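PDB 2W1W: lipolytic enzyme, g-d-s-l from Clostridium thermocellum, which includes a family 6 carbohydrate-binding module, the calcium-bearing beta-sandwich domain that makes up the fragment modelled here. Local coordinates for residues G89-W94 with G120-Y125; I57-N62 with W94-I99. All coordinates share one frame; numbering follows the deposited sequence.

Contact 1 of 2, residues G89-W94 with G120-Y125. With CA (calcium ion), chain C.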
loop_
_atom_site.group_PDB
_atom_site.type_symbol
_atom_site.label_atom_id
_atom_site.label_comp_id
_atom_site.label_asym_id
_atom_site.label_seq_id
_atom_site.Cartn_x
_atom_site.Cartn_y
_atom_site.Cartn_z
ATOM N N GLY A 89 -6.903 6.611 -14.040
ATOM C CA GLY A 89 -7.965 7.226 -14.867
ATOM C C GLY A 89 -9.271 7.590 -14.208
ATOM O O GLY A 89 -10.032 8.431 -14.706
ATOM N N ALA A 90 -9.562 6.885 -13.146
ATOM C CA ALA A 90 -10.762 7.114 -12.315
ATOM C C ALA A 90 -10.590 6.506 -10.956
ATOM O O ALA A 90 -9.795 5.573 -10.760
ATOM C CB ALA A 90 -12.011 6.524 -12.948
ATOM N N TRP A 91 -11.347 7.058 -10.020
ATOM C CA TRP A 91 -11.323 6.560 -8.634
ATOM C C TRP A 91 -11.934 5.179 -8.515
ATOM O O TRP A 91 -11.762 4.472 -7.524
ATOM C CB TRP A 91 -11.961 7.541 -7.650
ATOM C CG TRP A 91 -11.147 8.766 -7.476
ATOM C CD1 TRP A 91 -11.451 10.038 -7.916
ATOM C CD2 TRP A 91 -9.865 8.866 -6.853
ATOM N NE1 TRP A 91 -10.452 10.904 -7.597
ATOM C CE2 TRP A 91 -9.464 10.225 -6.928
ATOM C CE3 TRP A 91 -9.019 7.951 -6.241
ATOM C CZ2 TRP A 91 -8.256 10.678 -6.412
ATOM C CZ3 TRP A 91 -7.829 8.399 -5.725
ATOM C CH2 TRP A 91 -7.454 9.753 -5.799
ATOM N N THR A 92 -12.625 4.775 -9.573
ATOM C CA THR A 92 -13.234 3.441 -9.646
ATOM C C THR A 92 -12.469 2.456 -10.511
ATOM O O THR A 92 -12.905 1.332 -10.725
ATOM C CB THR A 92 -14.671 3.462 -10.185
ATOM O OG1 THR A 92 -14.739 4.289 -11.356
ATOM C CG2 THR A 92 -15.647 3.909 -9.073
ATOM N N THR A 93 -11.319 2.882 -11.012
ATOM C CA THR A 93 -10.449 1.993 -11.803
ATOM C C THR A 93 -9.224 1.687 -10.956
ATOM O O THR A 93 -8.469 2.567 -10.580
ATOM C CB THR A 93 -10.033 2.643 -13.122
ATOM O OG1 THR A 93 -11.197 2.978 -13.891
ATOM C CG2 THR A 93 -9.150 1.741 -13.921
ATOM N N TRP A 94 -9.067 0.413 -10.663
ATOM C CA TRP A 94 -8.009 -0.094 -9.779
ATOM C C TRP A 94 -6.942 -0.811 -10.560
ATOM O O TRP A 94 -7.229 -1.619 -11.446
ATOM C CB TRP A 94 -8.631 -1.047 -8.742
ATOM C CG TRP A 94 -9.733 -0.407 -7.946
ATOM C CD1 TRP A 94 -11.043 -0.273 -8.323
ATOM C CD2 TRP A 94 -9.621 0.173 -6.636
ATOM N NE1 TRP A 94 -11.749 0.371 -7.319
ATOM C CE2 TRP A 94 -10.885 0.658 -6.280
ATOM C CE3 TRP A 94 -8.552 0.346 -5.734
ATOM C CZ2 TRP A 94 -11.104 1.301 -5.064
ATOM C CZ3 TRP A 94 -8.774 0.969 -4.539
ATOM C CH2 TRP A 94 -10.037 1.458 -4.221
ATOM N N GLY A 120 -1.477 10.143 -0.764
ATOM C CA GLY A 120 -1.304 8.852 -1.427
ATOM C C GLY A 120 -2.516 8.525 -2.289
ATOM O O GLY A 120 -3.569 9.156 -2.194
ATOM N N PRO A 121 -2.388 7.475 -3.094
ATOM C CA PRO A 121 -3.537 6.951 -3.795
ATOM C C PRO A 121 -4.487 6.268 -2.810
ATOM O O PRO A 121 -4.109 6.015 -1.666
ATOM C CB PRO A 121 -2.900 5.894 -4.694
ATOM C CG PRO A 121 -1.776 5.368 -3.862
ATOM C CD PRO A 121 -1.226 6.569 -3.155
ATOM N N ASN A 122 -5.670 5.887 -3.272
ATOM C CA ASN A 122 -6.544 4.999 -2.487
ATOM C C ASN A 122 -5.995 3.591 -2.603
ATOM O O ASN A 122 -5.634 3.151 -3.695
ATOM C CB ASN A 122 -7.987 5.058 -2.966
ATOM C CG ASN A 122 -8.655 6.389 -2.662
ATOM O OD1 ASN A 122 -8.155 7.179 -1.864
ATOM N ND2 ASN A 122 -9.799 6.641 -3.308
ATOM N N VAL A 123 -5.838 2.920 -1.472
ATOM C CA VAL A 123 -5.184 1.580 -1.457
ATOM C C VAL A 123 -6.156 0.531 -0.958
ATOM O O VAL A 123 -6.731 0.627 0.129
ATOM C CB VAL A 123 -3.898 1.579 -0.579
ATOM C CG1 VAL A 123 -3.291 0.163 -0.463
ATOM C CG2 VAL A 123 -2.862 2.521 -1.113
ATOM N N ASP A 124 -6.337 -0.467 -1.804
ATOM C CA ASP A 124 -7.256 -1.581 -1.576
ATOM C C ASP A 124 -6.684 -2.598 -0.585
ATOM O O ASP A 124 -7.365 -3.038 0.349
ATOM C CB ASP A 124 -7.588 -2.262 -2.910
ATOM C CG ASP A 124 -8.753 -3.210 -2.839
ATOM O OD1 ASP A 124 -9.596 -3.109 -1.905
ATOM O OD2 ASP A 124 -8.789 -4.097 -3.734
ATOM N N TYR A 125 -5.445 -2.990 -0.858
ATOM C CA TYR A 125 -4.734 -3.993 -0.064
ATOM C C TYR A 125 -3.278 -4.009 -0.463
ATOM O O TYR A 125 -2.891 -3.414 -1.452
ATOM C CB TYR A 125 -5.313 -5.401 -0.271
ATOM C CG TYR A 125 -5.324 -5.952 -1.687
ATOM C CD1 TYR A 125 -4.150 -6.221 -2.373
ATOM C CD2 TYR A 125 -6.512 -6.292 -2.303
ATOM C CE1 TYR A 125 -4.157 -6.816 -3.624
ATOM C CE2 TYR A 125 -6.532 -6.876 -3.564
ATOM C CZ TYR A 125 -5.343 -7.110 -4.232
ATOM O OH TYR A 125 -5.327 -7.670 -5.494
HETATM CA CA CA C . -9.804 -3.602 0.308
HETATM O O HOH W 1 -10.811 4.578 -5.003
HETATM O O HOH W 2 -9.110 -5.146 1.638
#
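W91 and N122 have the nearest CA atoms across the two segments, yet these are 7.9 Å apart, and no direct hydrogen bond joins loop 89-94 to segment 120-125. This loop-against-strand contact belongs to the beta-sandwich of a family 6 carbohydrate-binding module. The loop folds as a type I turn from A90 to T93, closed by T93 N to A90 O, whereas N122 and V123 are extended and the backbone kinks at D124 (psi -50°). Side chains span the gap. The amide nitrogen of N122 reaches the benzene side of the W91 indole, ND2 lying 3.3 Å from CE3, with amide and ring planes inclined by 37°. The same ND2 donates to a water at 2.9 Å; that water in turn donates to W91 O, so one solvent molecule ties the amide to the loop backbone. Next along, W94 CZ3 lies 3.8 Å from D124 CB, while the indole nitrogen is engaged by A24 O. With CG anti to the backbone N (chi1 -167°), D124 carries its carboxylate away from the ring toward the calcium ion, which T27 and C30 also bind, while OD2 pairs with R59. D124 is a bidentate ligand, through its backbone O at 2.5 Å and its side-chain OD1 at 2.3 Å.

Contact 2 of 2, residues I57-N62 with W94-I99; sequences IFRYAN and WNEAGI
The indole of W94 lies between two residues of strand 52-61, a layered arrangement at the end of an antiparallel strand pair. On one face sits the methyl group of A61, a CH-pi contact with CB 3.9 Å from the centroid of the six-membered ring. Against the opposite face lies R59, its NH2 offset toward the rim and its guanidinium plane within 14° of the indole. W94 CB stands 3.4 Å above the centre of that guanidinium. R59 gets there by an extended chain from CG to NE, with CG anti to the backbone N (chi1 -178°). A water accepting from NH1 and donating to W94 O adds a polar link, and a salt bridge from NH2 to D124 further fixes the group.

Beyond this sandwiched indole the strands pair regularly. F58 with A97 and Y60 with N95 are hydrogen-bonded pairs, each joined by two backbone bonds, F58 N to A97 O measuring 2.8 Å. The Y60 ring leans against the partner backbone, CD2 3.4 Å from N95 O and its edge toward E96 C, with CE2 4.1 Å from A97 CB; its hydroxyl is bonded to V86 O. Strand 95-103 is an edge strand of the four-stranded sheet, and strand 52-61 separates it from strand 122-129; on the face away from R59, F58 and A97 meet M83 of strand 77-83 in the second sheet.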
loop_
_atom_site.group_PDB
_atom_site.type_symbol
_atom_site.label_atom_id
_atom_site.label_comp_id
_atom_site.label_asym_id
_atom_site.label_seq_id
_atom_site.Cartn_x
_atom_site.Cartn_y
_atom_site.Cartn_z
ATOM N N ILE A 57 2.896 -6.175 -3.545
ATOM C CA ILE A 57 2.015 -5.621 -4.568
ATOM C C ILE A 57 0.840 -4.920 -3.929
ATOM O O ILE A 57 0.124 -5.473 -3.123
ATOM C CB ILE A 57 1.577 -6.719 -5.516
ATOM C CG1 ILE A 57 2.801 -7.127 -6.348
ATOM C CG2 ILE A 57 0.435 -6.240 -6.405
ATOM C CD1 ILE A 57 2.851 -8.550 -6.698
ATOM N N PHE A 58 0.687 -3.659 -4.294
ATOM C CA PHE A 58 -0.427 -2.865 -3.811
ATOM C C PHE A 58 -1.466 -2.757 -4.912
ATOM O O PHE A 58 -1.140 -2.416 -6.072
ATOM C CB PHE A 58 0.042 -1.431 -3.438
ATOM C CG PHE A 58 1.034 -1.372 -2.343
ATOM C CD1 PHE A 58 0.617 -1.237 -1.023
ATOM C CD2 PHE A 58 2.381 -1.418 -2.596
ATOM C CE1 PHE A 58 1.528 -1.120 0.005
ATOM C CE2 PHE A 58 3.307 -1.334 -1.543
ATOM C CZ PHE A 58 2.856 -1.198 -0.235
ATOM N N ARG A 59 -2.722 -2.947 -4.546
ATOM C CA ARG A 59 -3.820 -2.642 -5.449
ATOM C C ARG A 59 -4.376 -1.283 -5.025
ATOM O O ARG A 59 -4.597 -1.043 -3.852
ATOM C CB ARG A 59 -4.880 -3.755 -5.453
ATOM C CG ARG A 59 -6.046 -3.543 -6.406
ATOM C CD ARG A 59 -6.950 -4.797 -6.521
ATOM N NE ARG A 59 -7.913 -4.679 -7.640
ATOM C CZ ARG A 59 -9.157 -4.228 -7.547
ATOM N NH1 ARG A 59 -9.943 -4.209 -8.630
ATOM N NH2 ARG A 59 -9.629 -3.804 -6.391
ATOM N N TYR A 60 -4.537 -0.395 -6.006
ATOM C CA TYR A 60 -4.792 1.023 -5.745
ATOM C C TYR A 60 -5.584 1.687 -6.856
ATOM O O TYR A 60 -5.668 1.175 -7.966
ATOM C CB TYR A 60 -3.451 1.774 -5.555
ATOM C CG TYR A 60 -2.786 2.134 -6.884
ATOM C CD1 TYR A 60 -2.920 3.418 -7.415
ATOM C CD2 TYR A 60 -2.072 1.202 -7.623
ATOM C CE1 TYR A 60 -2.371 3.766 -8.609
ATOM C CE2 TYR A 60 -1.537 1.554 -8.857
ATOM C CZ TYR A 60 -1.664 2.843 -9.329
ATOM O OH TYR A 60 -1.144 3.210 -10.537
ATOM N N ALA A 61 -6.115 2.859 -6.524
ATOM C CA ALA A 61 -6.726 3.757 -7.509
ATOM C C ALA A 61 -6.151 5.127 -7.377
ATOM O O ALA A 61 -5.874 5.584 -6.272
ATOM C CB ALA A 61 -8.266 3.829 -7.332
ATOM N N ASN A 62 -6.032 5.800 -8.516
ATOM C CA ASN A 62 -5.635 7.210 -8.546
ATOM C C ASN A 62 -6.398 7.914 -9.653
ATOM O O ASN A 62 -6.066 7.822 -10.832
ATOM C CB ASN A 62 -4.125 7.342 -8.754
ATOM C CG ASN A 62 -3.648 8.784 -8.854
ATOM O OD1 ASN A 62 -4.441 9.714 -8.789
ATOM N ND2 ASN A 62 -2.319 8.970 -9.005
ATOM N N TRP A 94 -9.067 0.413 -10.663
ATOM C CA TRP A 94 -8.009 -0.094 -9.779
ATOM C C TRP A 94 -6.942 -0.811 -10.560
ATOM O O TRP A 94 -7.229 -1.619 -11.446
ATOM C CB TRP A 94 -8.631 -1.047 -8.742
ATOM C CG TRP A 94 -9.733 -0.407 -7.946
ATOM C CD1 TRP A 94 -11.043 -0.273 -8.323
ATOM C CD2 TRP A 94 -9.621 0.173 -6.636
ATOM N NE1 TRP A 94 -11.749 0.371 -7.319
ATOM C CE2 TRP A 94 -10.885 0.658 -6.280
ATOM C CE3 TRP A 94 -8.552 0.346 -5.734
ATOM C CZ2 TRP A 94 -11.104 1.301 -5.064
ATOM C CZ3 TRP A 94 -8.774 0.969 -4.539
ATOM C CH2 TRP A 94 -10.037 1.458 -4.221
ATOM N N ASN A 95 -5.713 -0.507 -10.219
ATOM C CA ASN A 95 -4.562 -1.151 -10.828
ATOM C C ASN A 95 -3.645 -1.686 -9.730
ATOM O O ASN A 95 -3.917 -1.541 -8.557
ATOM C CB ASN A 95 -3.790 -0.146 -11.649
ATOM C CG ASN A 95 -4.479 0.235 -12.920
ATOM O OD1 ASN A 95 -5.556 -0.296 -13.284
ATOM N ND2 ASN A 95 -3.839 1.156 -13.649
ATOM N N GLU A 96 -2.515 -2.269 -10.130
ATOM C CA GLU A 96 -1.500 -2.757 -9.180
ATOM C C GLU A 96 -0.175 -2.056 -9.445
ATOM O O GLU A 96 0.140 -1.656 -10.559
ATOM C CB GLU A 96 -1.351 -4.282 -9.276
ATOM C CG GLU A 96 -2.605 -5.056 -8.815
ATOM C CD GLU A 96 -2.468 -6.593 -8.845
ATOM O OE1 GLU A 96 -1.644 -7.095 -9.599
ATOM O OE2 GLU A 96 -3.196 -7.287 -8.102
ATOM N N ALA A 97 0.585 -1.901 -8.373
ATOM C CA ALA A 97 1.990 -1.457 -8.406
ATOM C C ALA A 97 2.768 -2.328 -7.447
ATOM O O ALA A 97 2.279 -2.640 -6.371
ATOM C CB ALA A 97 2.131 0.015 -8.058
ATOM N N GLY A 98 3.952 -2.724 -7.854
ATOM C CA GLY A 98 4.724 -3.678 -7.074
ATOM C C GLY A 98 6.191 -3.407 -7.017
ATOM O O GLY A 98 6.773 -2.834 -7.919
ATOM N N ILE A 99 6.773 -3.867 -5.926
ATOM C CA ILE A 99 8.225 -3.910 -5.741
ATOM C C ILE A 99 8.634 -5.229 -5.107
ATOM O O ILE A 99 7.808 -6.027 -4.730
ATOM C CB ILE A 99 8.765 -2.754 -4.881
ATOM C CG1 ILE A 99 8.223 -2.785 -3.457
ATOM C CG2 ILE A 99 8.504 -1.403 -5.551
ATOM C CD1 ILE A 99 8.889 -1.769 -2.550
HETATM O O HOH W 3 -8.605 -4.331 -11.219
#

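Overall arrangement
The two contacts lie about 8 Å apart, centre to centre, on the same side of the domain's centre, and share W94. Along the chain their segments alternate: 57-62 comes first, then 89-94 running on into 94-99, then 120-125. In space they converge on one four-stranded antiparallel sheet, in which strand 52-61 lies between strands 95-103 and 122-129. Direct links cross between them: D124 OD2 of contact 1 forms a 2.8 Å salt bridge with R59 NH2 of contact 2, and N122 O probably accepts a hydrogen bond from A61 N. D124, itself a residue of the sheet, thus holds the calcium with O and OD1 while OD2 ties it to the next strand.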